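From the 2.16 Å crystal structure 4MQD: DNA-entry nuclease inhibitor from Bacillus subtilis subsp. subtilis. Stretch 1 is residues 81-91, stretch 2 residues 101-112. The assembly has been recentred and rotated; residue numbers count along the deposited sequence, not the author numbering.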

# COMPACT_ATOMS: atom_id res chain seq x y z
N VAL A 81 -4.05 8.20 -14.59
CA VAL A 81 -4.24 8.86 -15.89
C VAL A 81 -4.99 7.93 -16.86
O VAL A 81 -4.70 6.73 -16.91
N PRO A 82 -5.95 8.48 -17.62
CA PRO A 82 -6.55 7.70 -18.71
C PRO A 82 -5.53 7.33 -19.78
O PRO A 82 -4.68 8.15 -20.12
N PHE A 83 -5.62 6.11 -20.30
CA PHE A 83 -4.65 5.63 -21.28
C PHE A 83 -5.29 4.64 -22.24
O PHE A 83 -5.85 3.63 -21.83
N HIS A 84 -5.20 4.94 -23.53
CA HIS A 84 -5.76 4.10 -24.58
C HIS A 84 -4.64 3.33 -25.27
O HIS A 84 -3.63 3.91 -25.66
N VAL A 85 -4.84 2.02 -25.40
CA VAL A 85 -3.89 1.16 -26.10
C VAL A 85 -4.41 0.94 -27.52
O VAL A 85 -5.45 0.31 -27.71
N THR A 86 -3.68 1.46 -28.50
CA THR A 86 -4.11 1.40 -29.90
C THR A 86 -3.96 0.00 -30.49
O THR A 86 -4.86 -0.48 -31.19
N GLU A 87 -2.83 -0.64 -30.22
CA GLU A 87 -2.55 -1.99 -30.71
C GLU A 87 -2.06 -2.87 -29.56
O GLU A 87 -1.46 -2.37 -28.61
N ASN A 88 -2.31 -4.17 -29.65
CA ASN A 88 -1.98 -5.11 -28.57
C ASN A 88 -0.50 -5.07 -28.20
O ASN A 88 0.33 -5.71 -28.84
N GLY A 89 -0.18 -4.32 -27.14
CA GLY A 89 1.20 -4.19 -26.65
C GLY A 89 1.61 -2.75 -26.37
O GLY A 89 1.16 -1.83 -27.04
N ILE A 90 2.46 -2.58 -25.36
CA ILE A 90 3.03 -1.27 -25.02
C ILE A 90 4.51 -1.38 -24.70
O ILE A 90 5.03 -2.49 -24.52
N HIS A 91 5.19 -0.24 -24.63
CA HIS A 91 6.58 -0.18 -24.18
C HIS A 91 6.72 0.76 -23.00
O HIS A 91 5.91 1.67 -22.82
N SER A 101 8.88 -4.16 -22.66
CA SER A 101 7.67 -4.47 -23.42
C SER A 101 6.69 -5.24 -22.55
O SER A 101 7.08 -6.09 -21.75
N PHE A 102 5.41 -4.92 -22.70
CA PHE A 102 4.35 -5.55 -21.93
C PHE A 102 3.16 -5.85 -22.83
O PHE A 102 2.65 -4.95 -23.51
N ASP A 103 2.73 -7.11 -22.85
CA ASP A 103 1.62 -7.55 -23.68
C ASP A 103 0.28 -7.10 -23.07
O ASP A 103 -0.37 -7.86 -22.36
N LEU A 104 -0.09 -5.86 -23.36
CA LEU A 104 -1.35 -5.29 -22.89
C LEU A 104 -2.33 -5.22 -24.05
O LEU A 104 -1.99 -4.69 -25.11
N PRO A 105 -3.55 -5.77 -23.88
CA PRO A 105 -4.54 -5.74 -24.97
C PRO A 105 -5.00 -4.34 -25.37
O PRO A 105 -4.79 -3.38 -24.63
N LYS A 106 -5.63 -4.25 -26.54
CA LYS A 106 -6.22 -2.99 -27.01
C LYS A 106 -7.37 -2.59 -26.09
O LYS A 106 -8.06 -3.44 -25.54
N GLY A 107 -7.55 -1.28 -25.92
CA GLY A 107 -8.66 -0.76 -25.12
C GLY A 107 -8.27 0.40 -24.22
O GLY A 107 -7.12 0.85 -24.23
N ASP A 108 -9.24 0.86 -23.44
CA ASP A 108 -9.05 1.98 -22.53
C ASP A 108 -8.71 1.47 -21.13
O ASP A 108 -9.18 0.41 -20.71
N TYR A 109 -7.88 2.24 -20.42
CA TYR A 109 -7.46 1.88 -19.08
C TYR A 109 -7.37 3.11 -18.19
O TYR A 109 -7.26 4.23 -18.68
N GLN A 110 -7.43 2.88 -16.88
CA GLN A 110 -7.01 3.88 -15.90
C GLN A 110 -5.63 3.46 -15.40
O GLN A 110 -5.50 2.55 -14.58
N LEU A 111 -4.61 4.13 -15.94
CA LEU A 111 -3.22 3.80 -15.63
C LEU A 111 -2.78 4.56 -14.38
O LEU A 111 -2.75 5.79 -14.38
N THR A 112 -2.44 3.82 -13.33
CA THR A 112 -1.98 4.40 -12.08
C THR A 112 -0.50 4.10 -11.86
O THR A 112 -0.06 2.97 -12.08

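The apolar centre of the contact gathers round Val-85, whose side chain lies on the same face of the antiparallel sheet as those of Phe-83, Tyr-109 and Leu-111. With chi1 at 178° (t), Val-85 brings CG2 to 3.6 Å from Leu-104 CD2 and to 3.4 Å from Tyr-109 CE1, while its CG1 lies 3.4 Å from Pro-105 O. One small branched side chain therefore meets both the loop and the strand of the second stretch. Leu-104 (chi1 -167°, t; chi2 63°, p) has its CA-to-CB bond directed sideways, yet its CD2 also reaches Ile-90, at 4.1 Å from Ile-90 CD1, so that this one methyl touches side chains from both strands of the first stretch.

Ile-90 adopts the p rotamer at chi1 (59°) and t at chi2 (164°). Its CG1 approaches Phe-102 CB at 3.9 Å, and the Phe-102 ring, set by chi1 of -57° (m), meets that same CG1 obliquely. The pair sits in register, fixed by hydrogen bonds from Ile-90 N to Phe-102 O (3.0 Å) and from Phe-102 N to Ile-90 O (3.1 Å). At the other end, Phe-83 (chi1 -175°, t) packs on Leu-111 (chi1 -166°, t; chi2 69°, p), with 4.0 Å between Phe-83 CB and Leu-111 CB and Leu-111 CD2 oblique to the aromatic ring. Val-81, also t at chi1, extends this buried face; its N donates to Leu-111 O at 2.7 Å.

Tyr-109 (chi1 -61°, m) marks the transition to polar contacts. Its ring touches Val-85, but its OH donates to Pro-105 O at 2.7 Å, a bond within the second stretch that ties the buried ring to the loop leading into its strand.

Gly-89 and Gly-107 contribute backbone alone. Both have positive phi (134° and 138°), and at these backbone angles a CB would be jammed against the preceding carbonyl oxygen. Gly-107 N donates to Val-85 O at 3.2 Å and Val-85 N to Gly-107 O at 2.8 Å; Gly-89 N makes a weak bond to Leu-104 O at 2.7 Å.

On the opposite face of the sheet, His-84 (chi1 177°, t) donates from ND1 to Asp-108 OD1 at 2.7 Å with an angle of 154°. The carboxylate oxygen lies at the ring edge, near its plane, and the m rotamer of Asp-108 (-59°) brings it there. The same face carries Pro-82 and Gln-110, whose closest side-chain atoms are Pro-82 CD and Gln-110 OE1 at 4.0 Å. Farther along, His-91 (chi1 -64°, m) donates from ND1 to Ser-101 OG at 2.9 Å, a bond whose 122° angle makes it weak; His-91 NE2 is satisfied elsewhere in the structure.

At the exposed turn, the aliphatic part of Lys-106 (chi1 -61°, m; chi2 -166°, t) covers backbone: its CG is 3.7 Å from Glu-87 CA and 3.5 Å from Asn-88 N, and its CD is 3.2 Å from Thr-86 O.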

# COMPACT_ATOMS: atom_id res chain seq x y z
CB VAL A 81 -2.88 9.24 -16.52
CG1 VAL A 81 -3.07 9.94 -17.86
CG2 VAL A 81 -2.09 10.11 -15.56
CB PRO A 82 -7.60 8.66 -19.28
CG PRO A 82 -7.95 9.57 -18.16
CD PRO A 82 -6.68 9.74 -17.38
CB PHE A 83 -3.47 4.98 -20.57
CG PHE A 83 -2.36 4.55 -21.49
CD1 PHE A 83 -1.67 5.49 -22.25
CD2 PHE A 83 -2.01 3.21 -21.59
CE1 PHE A 83 -0.65 5.10 -23.10
CE2 PHE A 83 -0.98 2.82 -22.44
CZ PHE A 83 -0.31 3.76 -23.20
CB HIS A 84 -6.52 4.94 -25.60
CG HIS A 84 -7.08 4.15 -26.74
ND1 HIS A 84 -8.22 3.39 -26.63
CD2 HIS A 84 -6.64 4.00 -28.01
CE1 HIS A 84 -8.47 2.80 -27.79
NE2 HIS A 84 -7.53 3.15 -28.64
CB VAL A 85 -3.71 -0.18 -25.37
CG1 VAL A 85 -2.75 -1.09 -26.13
CG2 VAL A 85 -3.22 0.05 -23.95
CB THR A 86 -3.32 2.40 -30.78
OG1 THR A 86 -1.92 2.13 -30.66
CG2 THR A 86 -3.59 3.83 -30.34
CB GLU A 87 -1.51 -1.94 -31.83
CG GLU A 87 -1.62 -3.07 -32.85
CD GLU A 87 -2.70 -2.83 -33.90
OE1 GLU A 87 -3.78 -2.31 -33.55
OE2 GLU A 87 -2.47 -3.19 -35.07
CB ASN A 88 -2.41 -6.53 -28.96
CG ASN A 88 -2.46 -7.48 -27.77
OD1 ASN A 88 -1.87 -7.22 -26.72
ND2 ASN A 88 -3.17 -8.59 -27.94
CB ILE A 90 2.32 -0.64 -23.80
CG1 ILE A 90 2.43 -1.55 -22.57
CG2 ILE A 90 0.86 -0.35 -24.12
CD1 ILE A 90 2.11 -0.86 -21.27
CB HIS A 91 7.50 0.30 -25.30
CG HIS A 91 7.56 -0.61 -26.48
ND1 HIS A 91 7.97 -1.92 -26.40
CD2 HIS A 91 7.27 -0.39 -27.79
CE1 HIS A 91 7.93 -2.47 -27.60
NE2 HIS A 91 7.51 -1.57 -28.46
CB SER A 101 8.02 -5.29 -24.66
OG SER A 101 8.86 -4.56 -25.52
CB PHE A 102 3.92 -4.65 -20.77
CG PHE A 102 5.05 -4.28 -19.85
CD1 PHE A 102 5.81 -3.14 -20.08
CD2 PHE A 102 5.36 -5.07 -18.75
CE1 PHE A 102 6.86 -2.80 -19.24
CE2 PHE A 102 6.40 -4.74 -17.90
CZ PHE A 102 7.15 -3.60 -18.15
CB ASP A 103 1.66 -9.08 -23.85
CG ASP A 103 0.63 -9.59 -24.84
OD1 ASP A 103 0.39 -8.92 -25.86
OD2 ASP A 103 0.06 -10.67 -24.59
CB LEU A 104 -1.10 -3.89 -22.32
CG LEU A 104 -2.21 -3.25 -21.50
CD1 LEU A 104 -2.49 -4.04 -20.23
CD2 LEU A 104 -1.85 -1.81 -21.15
CB PRO A 105 -5.72 -6.54 -24.41
CG PRO A 105 -5.19 -7.31 -23.26
CD PRO A 105 -4.05 -6.51 -22.71
CB LYS A 106 -6.77 -3.14 -28.43
CG LYS A 106 -5.74 -3.52 -29.48
CD LYS A 106 -6.27 -3.30 -30.90
CE LYS A 106 -7.43 -4.24 -31.26
NZ LYS A 106 -7.03 -5.67 -31.26
CB ASP A 108 -10.31 2.84 -22.47
CG ASP A 108 -10.69 3.41 -23.82
OD1 ASP A 108 -9.79 3.88 -24.55
OD2 ASP A 108 -11.89 3.38 -24.16
CB TYR A 109 -6.08 1.21 -19.11
CG TYR A 109 -6.00 -0.07 -19.90
CD1 TYR A 109 -5.80 -0.05 -21.28
CD2 TYR A 109 -6.10 -1.31 -19.28
CE1 TYR A 109 -5.71 -1.22 -22.02
CE2 TYR A 109 -6.02 -2.49 -20.01
CZ TYR A 109 -5.83 -2.44 -21.37
OH TYR A 109 -5.74 -3.60 -22.10
CB GLN A 110 -8.00 3.97 -14.73
CG GLN A 110 -9.28 4.72 -15.06
CD GLN A 110 -9.05 6.19 -15.36
OE1 GLN A 110 -8.03 6.77 -14.99
NE2 GLN A 110 -10.02 6.81 -16.03
CB LEU A 111 -2.32 4.17 -16.81
CG LEU A 111 -0.90 3.60 -16.79
CD1 LEU A 111 -0.92 2.09 -16.98
CD2 LEU A 111 -0.05 4.27 -17.86
CB THR A 112 -2.79 3.88 -10.88
OG1 THR A 112 -4.18 4.22 -11.06
CG2 THR A 112 -2.30 4.49 -9.57